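Local structure of putative 4-Hydroxy-2-oxoglutarate aldolase / 2-dehydro-3-deoxyphosphogluconate aldolase (Yersinia enterocolitica, 3LM7) at residues I64-S69 with Q91-N96; R78-V83 with V95-T100; N117-P122 with K163-N168. The protein is a putative aldolase of the KDGP aldolase family, built on a TIM-barrel-type fold, whose precise function is not established. All coordinates share one frame; numbering follows the deposited sequence.

Contact 1: residues I64-S69 with Q91-N96; sequences IDNALS and QPQHVN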
loop_
_atom_site.group_PDB
_atom_site.type_symbol
_atom_site.label_atom_id
_atom_site.label_comp_id
_atom_site.label_asym_id
_atom_site.label_seq_id
_atom_site.Cartn_x
_atom_site.Cartn_y
_atom_site.Cartn_z
ATOM N N ILE A 64 20.393 -8.930 13.825
ATOM C CA ILE A 64 19.107 -9.139 13.174
ATOM C C ILE A 64 18.881 -8.213 12.000
ATOM O O ILE A 64 17.725 -7.878 11.698
ATOM C CB ILE A 64 17.939 -9.037 14.209
ATOM C CG1 ILE A 64 17.884 -7.664 14.882
ATOM C CG2 ILE A 64 18.037 -10.129 15.303
ATOM C CD1 ILE A 64 16.722 -7.525 15.880
ATOM N N ASP A 65 19.966 -7.784 11.335
ATOM C CA ASP A 65 19.888 -6.972 10.117
ATOM C C ASP A 65 19.023 -5.698 10.333
ATOM O O ASP A 65 18.333 -5.303 9.411
ATOM C CB ASP A 65 19.245 -7.753 8.927
ATOM C CG ASP A 65 19.958 -9.087 8.644
ATOM O OD1 ASP A 65 21.114 -9.207 9.054
ATOM O OD2 ASP A 65 19.335 -9.999 8.047
ATOM N N ASN A 66 19.116 -5.104 11.520
ATOM C CA ASN A 66 18.378 -3.859 11.880
ATOM C C ASN A 66 16.870 -3.995 12.115
ATOM O O ASN A 66 16.144 -2.980 12.143
ATOM C CB ASN A 66 18.625 -2.739 10.894
ATOM C CG ASN A 66 18.530 -1.368 11.577
ATOM O OD1 ASN A 66 18.875 -1.247 12.778
ATOM N ND2 ASN A 66 17.993 -0.372 10.862
ATOM N N ALA A 67 16.413 -5.235 12.292
ATOM C CA ALA A 67 14.963 -5.477 12.436
ATOM C C ALA A 67 14.585 -5.236 13.886
ATOM O O ALA A 67 14.032 -6.097 14.541
ATOM C CB ALA A 67 14.628 -6.862 11.951
ATOM N N LEU A 68 14.868 -4.003 14.341
ATOM C CA LEU A 68 14.772 -3.596 15.718
ATOM C C LEU A 68 13.597 -2.609 15.843
ATOM O O LEU A 68 13.431 -1.741 14.985
ATOM C CB LEU A 68 16.097 -2.883 16.087
ATOM C CG LEU A 68 16.133 -2.138 17.440
ATOM C CD1 LEU A 68 16.008 -3.019 18.611
ATOM C CD2 LEU A 68 17.483 -1.347 17.544
ATOM N N SER A 69 12.804 -2.765 16.911
ATOM C CA SER A 69 11.745 -1.819 17.275
ATOM C C SER A 69 12.144 -1.232 18.614
ATOM O O SER A 69 12.217 -1.966 19.638
ATOM C CB SER A 69 10.429 -2.601 17.460
ATOM O OG SER A 69 9.419 -1.713 17.888
ATOM N N GLN A 91 18.996 4.527 14.613
ATOM C CA GLN A 91 18.385 4.412 13.271
ATOM C C GLN A 91 17.828 3.023 13.021
ATOM O O GLN A 91 18.250 2.332 12.051
ATOM C CB GLN A 91 19.423 4.757 12.176
ATOM C CG GLN A 91 19.949 6.190 12.327
ATOM C CD GLN A 91 18.936 7.191 11.754
ATOM O OE1 GLN A 91 18.488 7.045 10.630
ATOM N NE2 GLN A 91 18.618 8.231 12.524
ATOM N N PRO A 92 16.841 2.610 13.827
ATOM C CA PRO A 92 16.219 1.312 13.667
ATOM C C PRO A 92 15.208 1.305 12.540
ATOM O O PRO A 92 15.002 2.359 11.859
ATOM C CB PRO A 92 15.459 1.144 15.007
ATOM C CG PRO A 92 14.879 2.548 15.220
ATOM C CD PRO A 92 16.100 3.451 14.804
ATOM N N GLN A 93 14.545 0.147 12.357
ATOM C CA GLN A 93 13.449 0.044 11.402
ATOM C C GLN A 93 12.135 0.577 11.961
ATOM O O GLN A 93 11.253 0.942 11.189
ATOM C CB GLN A 93 13.224 -1.402 10.936
ATOM C CG GLN A 93 14.328 -1.781 9.888
ATOM C CD GLN A 93 14.292 -3.275 9.565
ATOM O OE1 GLN A 93 13.374 -3.980 9.984
ATOM N NE2 GLN A 93 15.332 -3.777 8.840
ATOM N N HIS A 94 12.032 0.662 13.270
ATOM C CA HIS A 94 10.729 0.920 13.886
ATOM C C HIS A 94 10.885 1.593 15.237
ATOM O O HIS A 94 11.800 1.222 16.021
ATOM C CB HIS A 94 9.992 -0.441 14.111
ATOM C CG HIS A 94 8.585 -0.266 14.593
ATOM N ND1 HIS A 94 8.259 -0.278 15.927
ATOM C CD2 HIS A 94 7.420 -0.056 13.916
ATOM C CE1 HIS A 94 6.950 -0.134 16.055
ATOM N NE2 HIS A 94 6.422 0.020 14.850
ATOM N N VAL A 95 9.966 2.537 15.545
ATOM C CA VAL A 95 10.033 3.241 16.815
ATOM C C VAL A 95 8.617 3.283 17.392
ATOM O O VAL A 95 7.682 3.624 16.657
ATOM C CB VAL A 95 10.485 4.728 16.584
ATOM C CG1 VAL A 95 10.376 5.617 17.884
ATOM C CG2 VAL A 95 11.956 4.780 15.968
ATOM N N ASN A 96 8.458 2.930 18.669
ATOM C CA ASN A 96 7.184 3.074 19.333
ATOM C C ASN A 96 7.152 4.476 19.937
ATOM O O ASN A 96 8.043 4.821 20.733
ATOM C CB ASN A 96 7.033 2.074 20.486
ATOM C CG ASN A 96 6.766 0.639 19.984
ATOM O OD1 ASN A 96 5.629 0.281 19.621
ATOM N ND2 ASN A 96 7.823 -0.144 19.900
HETATM O O HOH W 1 16.152 -6.334 7.731
#
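The imidazole of His94 meets Ser69 at its edge, where Ser69 OG lies near the ring plane, 2.7 Å from His94 ND1; either partner of this hydrogen bond could be the donor. In the same plane, also at the edge, sits Asn96 OD1, and at the far nitrogen NE2 the ring bonds Glu191, so the rotation of the imidazole is fixed from both nitrogens. A parallel bridge between Ser69 and His94 puts both side chains on one face of the sheet; with His94 CG (chi1 -173°) and Ser69 OG each anti to its backbone N, the hydroxyl comes to the ring edge. Ser69 OG also bonds Asn18. The amide of Asn66 lies nearly flat with its acceptor: ND2 donates in its own plane to Gln91 O, on a lone pair, at 3.0 Å, with an N-H...O angle of 160°. The bridge joins strands 68-71 and 94-95, which helix 80-90 links as a beta-alpha-beta unit of the barrel. Before the bridge, Leu68 O receives weak bonds from Gln93 N and His94 N. Pro92 CB packs 4.1 Å from Leu68 CD2. Around the type I' turn Ile64 to Ala67, the extended Gln93 chain lays CG against Asn66 O at 3.1 Å. Gln93 NE2 donates to a water that in turn donates to Asp65 O. The same NE2 bonds Lys5 O, an acceptor it shares with Asn66 ND2.

Contact 2: residues R78-V83 with V95-T100; sequences RQSVMV and VNQVFT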
loop_
_atom_site.group_PDB
_atom_site.type_symbol
_atom_site.label_atom_id
_atom_site.label_comp_id
_atom_site.label_asym_id
_atom_site.label_seq_id
_atom_site.Cartn_x
_atom_site.Cartn_y
_atom_site.Cartn_z
ATOM N N ARG A 78 6.443 8.286 30.017
ATOM C CA ARG A 78 7.649 8.870 30.593
ATOM C C ARG A 78 8.963 8.505 29.826
ATOM O O ARG A 78 9.981 9.201 29.947
ATOM C CB ARG A 78 7.772 8.379 32.046
ATOM C CG ARG A 78 6.603 8.885 32.957
ATOM C CD ARG A 78 6.596 8.218 34.345
ATOM N NE ARG A 78 6.444 6.757 34.238
ATOM C CZ ARG A 78 6.568 5.885 35.255
ATOM N NH1 ARG A 78 6.829 6.317 36.486
ATOM N NH2 ARG A 78 6.445 4.571 35.046
ATOM N N GLN A 79 8.925 7.465 29.010
ATOM C CA GLN A 79 10.107 7.093 28.211
ATOM C C GLN A 79 10.130 7.776 26.848
ATOM O O GLN A 79 11.071 7.551 26.018
ATOM C CB GLN A 79 10.071 5.590 27.953
ATOM C CG GLN A 79 10.189 4.774 29.256
ATOM C CD GLN A 79 11.511 5.007 29.939
ATOM O OE1 GLN A 79 12.585 4.789 29.351
ATOM N NE2 GLN A 79 11.450 5.487 31.175
ATOM N N SER A 80 9.126 8.611 26.579
ATOM C CA SER A 80 9.015 9.209 25.220
ATOM C C SER A 80 10.233 10.008 24.731
ATOM O O SER A 80 10.692 9.833 23.609
ATOM C CB SER A 80 7.718 10.039 25.060
ATOM O OG SER A 80 7.710 10.692 23.774
ATOM N N VAL A 81 10.784 10.870 25.586
ATOM C CA VAL A 81 11.936 11.652 25.164
ATOM C C VAL A 81 13.169 10.734 24.994
ATOM O O VAL A 81 13.952 10.886 24.047
ATOM C CB VAL A 81 12.231 12.768 26.216
ATOM C CG1 VAL A 81 13.723 13.347 26.075
ATOM C CG2 VAL A 81 11.111 13.864 26.133
HETATM N N MSE A 82 13.371 9.811 25.908
HETATM C CA MSE A 82 14.520 8.892 25.748
HETATM C C MSE A 82 14.405 8.074 24.463
HETATM O O MSE A 82 15.384 7.909 23.755
HETATM C CB MSE A 82 14.612 7.959 26.934
HETATM C CG MSE A 82 15.998 7.407 27.170
HETATM SE SE MSE A 82 15.786 6.026 28.559
HETATM C CE MSE A 82 17.563 5.371 28.541
ATOM N N VAL A 83 13.197 7.599 24.128
ATOM C CA VAL A 83 13.023 6.880 22.838
ATOM C C VAL A 83 13.399 7.752 21.642
ATOM O O VAL A 83 14.085 7.289 20.726
ATOM C CB VAL A 83 11.595 6.278 22.691
ATOM C CG1 VAL A 83 11.348 5.828 21.266
ATOM C CG2 VAL A 83 11.511 5.041 23.644
ATOM N N VAL A 95 9.966 2.537 15.545
ATOM C CA VAL A 95 10.033 3.241 16.815
ATOM C C VAL A 95 8.617 3.283 17.392
ATOM O O VAL A 95 7.682 3.624 16.657
ATOM C CB VAL A 95 10.485 4.728 16.584
ATOM C CG1 VAL A 95 10.376 5.617 17.884
ATOM C CG2 VAL A 95 11.956 4.780 15.968
ATOM N N ASN A 96 8.458 2.930 18.669
ATOM C CA ASN A 96 7.184 3.074 19.333
ATOM C C ASN A 96 7.152 4.476 19.937
ATOM O O ASN A 96 8.043 4.821 20.733
ATOM C CB ASN A 96 7.033 2.074 20.486
ATOM C CG ASN A 96 6.766 0.639 19.984
ATOM O OD1 ASN A 96 5.629 0.281 19.621
ATOM N ND2 ASN A 96 7.823 -0.144 19.900
ATOM N N GLN A 97 6.091 5.242 19.680
ATOM C CA GLN A 97 5.950 6.531 20.366
ATOM C C GLN A 97 4.526 6.740 20.913
ATOM O O GLN A 97 3.581 6.125 20.437
ATOM C CB GLN A 97 6.293 7.755 19.467
ATOM C CG GLN A 97 7.785 8.233 19.562
ATOM C CD GLN A 97 8.124 8.715 20.970
ATOM O OE1 GLN A 97 7.247 8.809 21.843
ATOM N NE2 GLN A 97 9.407 8.902 21.229
ATOM N N VAL A 98 4.398 7.676 21.880
ATOM C CA VAL A 98 3.086 8.228 22.258
ATOM C C VAL A 98 2.766 9.401 21.320
ATOM O O VAL A 98 3.637 9.895 20.615
ATOM C CB VAL A 98 3.031 8.634 23.746
ATOM C CG1 VAL A 98 3.219 7.336 24.585
ATOM C CG2 VAL A 98 4.047 9.731 24.103
ATOM N N PHE A 99 1.513 9.827 21.309
ATOM C CA PHE A 99 1.037 10.740 20.268
ATOM C C PHE A 99 1.921 12.001 20.282
ATOM O O PHE A 99 2.259 12.547 19.200
ATOM C CB PHE A 99 -0.456 11.055 20.590
ATOM C CG PHE A 99 -1.117 11.984 19.605
ATOM C CD1 PHE A 99 -1.806 11.459 18.529
ATOM C CD2 PHE A 99 -1.046 13.395 19.778
ATOM C CE1 PHE A 99 -2.435 12.318 17.565
ATOM C CE2 PHE A 99 -1.641 14.258 18.832
ATOM C CZ PHE A 99 -2.370 13.703 17.739
ATOM N N THR A 100 2.327 12.443 21.476
ATOM C CA THR A 100 3.005 13.742 21.609
ATOM C C THR A 100 4.516 13.583 21.392
ATOM O O THR A 100 5.261 14.535 21.525
ATOM C CB THR A 100 2.787 14.275 23.057
ATOM O OG1 THR A 100 3.065 13.211 24.017
ATOM C CG2 THR A 100 1.337 14.719 23.229
HETATM O O HOH W 2 5.747 12.721 24.457
#
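Gln97 OE1 is gripped by two donors: Ser80 OG at 2.7 Å, tilted 25° from the carbonyl plane, and Val98 N of its own segment, which approaches in that plane on a lone pair. The other end of the same amide, Gln97 NE2, donates to Ser80 O at 2.9 Å, with the acceptor almost exactly in the amide plane. One serine thus engages both ends of the glutamine amide, its hydroxyl giving a proton and its carbonyl taking one, which fixes the flip of the amide. Gln97 reaches this position by a bend at chi2 (-63°), which turns its tip toward the start of the helix. Ser105 OG is a further partner of NE2. Ser80 OG accepts from a water 2.9 Å away that also bonds Thr100 OG1. Val98 CG2 lies 3.8 Å from Ser80 OG beside this polar group. One turn further along the helix the contact becomes apolar: Val83 CG1 meets Val95 CG1 at 3.5 Å, the two side chains running antiparallel past one another. Val83 CG1 also touches Asn96 O, a buried carbonyl with no polar partner in the model. The contact pins the first turn of helix 80-90 to the loop that leaves strand 94-95, while Val95 also packs on Ser105 and Leu109 of helix 102-109 and Val83 reaches Val70 of strand 68-71.

Contact 3: residues N117-P122 with K163-N168; sequences NGLISP and KFFPMN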
loop_
_atom_site.group_PDB
_atom_site.type_symbol
_atom_site.label_atom_id
_atom_site.label_comp_id
_atom_site.label_asym_id
_atom_site.label_seq_id
_atom_site.Cartn_x
_atom_site.Cartn_y
_atom_site.Cartn_z
ATOM N N ASN A 117 5.307 4.762 15.053
ATOM C CA ASN A 117 3.884 4.681 15.379
ATOM C C ASN A 117 3.493 5.776 16.396
ATOM O O ASN A 117 4.368 6.453 17.023
ATOM C CB ASN A 117 3.506 3.242 15.851
ATOM C CG ASN A 117 4.074 2.868 17.228
ATOM O OD1 ASN A 117 4.176 3.694 18.118
ATOM N ND2 ASN A 117 4.355 1.574 17.423
ATOM N N GLY A 118 2.194 5.965 16.578
ATOM C CA GLY A 118 1.749 6.962 17.541
ATOM C C GLY A 118 0.614 6.284 18.317
ATOM O O GLY A 118 -0.352 5.837 17.725
ATOM N N LEU A 119 0.752 6.257 19.633
ATOM C CA LEU A 119 -0.198 5.544 20.493
ATOM C C LEU A 119 -1.446 6.391 20.708
ATOM O O LEU A 119 -1.350 7.533 21.205
ATOM C CB LEU A 119 0.446 5.243 21.870
ATOM C CG LEU A 119 -0.262 4.152 22.732
ATOM C CD1 LEU A 119 0.728 3.661 23.900
ATOM C CD2 LEU A 119 -1.547 4.712 23.336
ATOM N N ILE A 120 -2.596 5.840 20.293
ATOM C CA ILE A 120 -3.889 6.401 20.520
ATOM C C ILE A 120 -4.807 5.256 20.951
ATOM O O ILE A 120 -4.487 4.042 20.696
ATOM C CB ILE A 120 -4.494 7.100 19.242
ATOM C CG1 ILE A 120 -4.863 6.061 18.182
ATOM C CG2 ILE A 120 -3.522 8.211 18.692
ATOM C CD1 ILE A 120 -5.470 6.718 16.858
ATOM N N SER A 121 -5.913 5.606 21.641
ATOM C CA SER A 121 -6.541 4.588 22.475
ATOM C C SER A 121 -8.059 4.543 22.281
ATOM O O SER A 121 -8.697 5.560 22.012
ATOM C CB SER A 121 -6.181 4.855 23.974
ATOM O OG SER A 121 -4.749 4.880 24.138
ATOM N N PRO A 122 -8.664 3.346 22.468
ATOM C CA PRO A 122 -10.103 3.146 22.514
ATOM C C PRO A 122 -10.791 4.087 23.530
ATOM O O PRO A 122 -10.178 4.480 24.518
ATOM C CB PRO A 122 -10.236 1.684 23.018
ATOM C CG PRO A 122 -9.056 1.017 22.590
ATOM C CD PRO A 122 -7.941 2.076 22.685
ATOM N N LYS A 163 -0.665 3.188 16.538
ATOM C CA LYS A 163 -0.626 2.042 17.436
ATOM C C LYS A 163 -1.936 2.124 18.249
ATOM O O LYS A 163 -2.184 3.142 18.870
ATOM C CB LYS A 163 0.561 2.132 18.397
ATOM C CG LYS A 163 0.455 0.939 19.370
ATOM C CD LYS A 163 1.321 1.074 20.608
ATOM C CE LYS A 163 2.447 0.060 20.463
ATOM N NZ LYS A 163 3.532 0.419 21.458
ATOM N N PHE A 164 -2.838 1.163 18.093
ATOM C CA PHE A 164 -4.126 1.249 18.727
ATOM C C PHE A 164 -4.014 0.378 19.956
ATOM O O PHE A 164 -3.963 -0.844 19.832
ATOM C CB PHE A 164 -5.194 0.738 17.780
ATOM C CG PHE A 164 -6.620 1.036 18.206
ATOM C CD1 PHE A 164 -7.037 2.321 18.468
ATOM C CD2 PHE A 164 -7.543 0.005 18.290
ATOM C CE1 PHE A 164 -8.361 2.586 18.822
ATOM C CE2 PHE A 164 -8.929 0.281 18.667
ATOM C CZ PHE A 164 -9.303 1.521 18.900
ATOM N N PHE A 165 -4.037 1.009 21.124
ATOM C CA PHE A 165 -3.680 0.333 22.355
ATOM C C PHE A 165 -4.378 1.034 23.495
ATOM O O PHE A 165 -4.443 2.264 23.476
ATOM C CB PHE A 165 -2.155 0.468 22.564
ATOM C CG PHE A 165 -1.695 -0.075 23.892
ATOM C CD1 PHE A 165 -1.514 -1.440 24.070
ATOM C CD2 PHE A 165 -1.427 0.813 24.959
ATOM C CE1 PHE A 165 -1.080 -1.953 25.329
ATOM C CE2 PHE A 165 -0.982 0.356 26.171
ATOM C CZ PHE A 165 -0.826 -1.060 26.377
ATOM N N PRO A 166 -4.818 0.317 24.518
ATOM C CA PRO A 166 -4.860 -1.166 24.723
ATOM C C PRO A 166 -6.092 -1.753 24.054
ATOM O O PRO A 166 -7.242 -1.299 24.258
ATOM C CB PRO A 166 -4.941 -1.315 26.261
ATOM C CG PRO A 166 -5.905 -0.055 26.640
ATOM C CD PRO A 166 -5.260 1.068 25.732
HETATM N N MSE A 167 -5.893 -2.685 23.141
HETATM C CA MSE A 167 -7.076 -3.305 22.546
HETATM C C MSE A 167 -7.856 -4.275 23.386
HETATM O O MSE A 167 -9.040 -4.543 23.082
HETATM C CB MSE A 167 -6.684 -4.032 21.281
HETATM C CG MSE A 167 -6.894 -3.067 20.232
HETATM SE SE MSE A 167 -6.401 -3.777 18.594
HETATM C CE MSE A 167 -7.492 -5.323 18.279
ATOM N N ASN A 168 -7.218 -4.827 24.400
ATOM C CA ASN A 168 -7.837 -5.967 25.097
ATOM C C ASN A 168 -8.377 -7.040 24.140
ATOM O O ASN A 168 -9.555 -7.400 24.214
ATOM C CB ASN A 168 -8.931 -5.489 26.091
ATOM C CG ASN A 168 -8.355 -4.592 27.175
ATOM O OD1 ASN A 168 -7.342 -4.919 27.798
ATOM N ND2 ASN A 168 -8.963 -3.432 27.371
HETATM O O HOH W 3 3.725 3.227 20.819
#
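Leu119 leans on both the aliphatic chain of Lys163 and the ring of Phe165: its CG lies 4.1 Å from Lys163 CD, and its CD1 comes to 3.7 Å from Phe165 CD2. With Leu119 CG anti to the backbone N (chi1 -163°), the isobutyl end lies beside both partners. Pro166 CB of the same segment as Phe165 sits over the centre of one face of the Phe165 ring. On the reverse side of the sheet, alongside Ile120, Phe164 offers one face to Pro122, whose CD lies offset toward the rim; Pro122 CG makes an off-centre CH-pi contact, 4.2 Å from the ring centroid and 29° from its normal. Tyr176 and Val179 of helix 173-185 also pack on Phe164. The backbone between these two layers is a parallel ladder joining strands 115-120 and 161-164, neighbours in the parallel sheet of this TIM-barrel-type fold. Lys163 N donates to Gly118 O from well above the carbonyl plane, Ile120 N to Lys163 O, and Phe165 N to Ile120 O. Next along the chain a side chain takes over: Ser121 OG donates to Phe165 O at 2.7 Å, nearly along the C=O axis, just ahead of the cis peptide before Pro166. At the opposite end, Asn117 crosses the root of Lys163, with CG 3.8 Å from Lys163 CB. The lysine chain bends at chi3 (-109°), and its NZ donates to a water at 2.9 Å that in turn donates to Asn117 OD1. NZ also bonds Asn96 OD1, which bonds Asn117 ND2 as well; that ND2 reaches Glu191 too, and Asn117 OD1 accepts from Gln97 N.

In the fold
The contacts come in chain order, two of them within the parallel sheet. Contact 1 pairs strands 68-71 and 94-95; contact 2 sets the start of the intervening helix 80-90 against the continuation of the same chain segment, so the two share Val95 and Asn96 with centres about 15 Å apart. Contact 3 comes later, between strands 115-120 and 161-164, its centre about 20 Å from that of contact 1, on the opposite side of the chain's centre, and about 13 Å from that of contact 2. Strands 94-95 and 115-120 are sheet neighbours, and Asn96, common to contacts 1 and 2, links them to the polar side chains of contact 3 within the barrel.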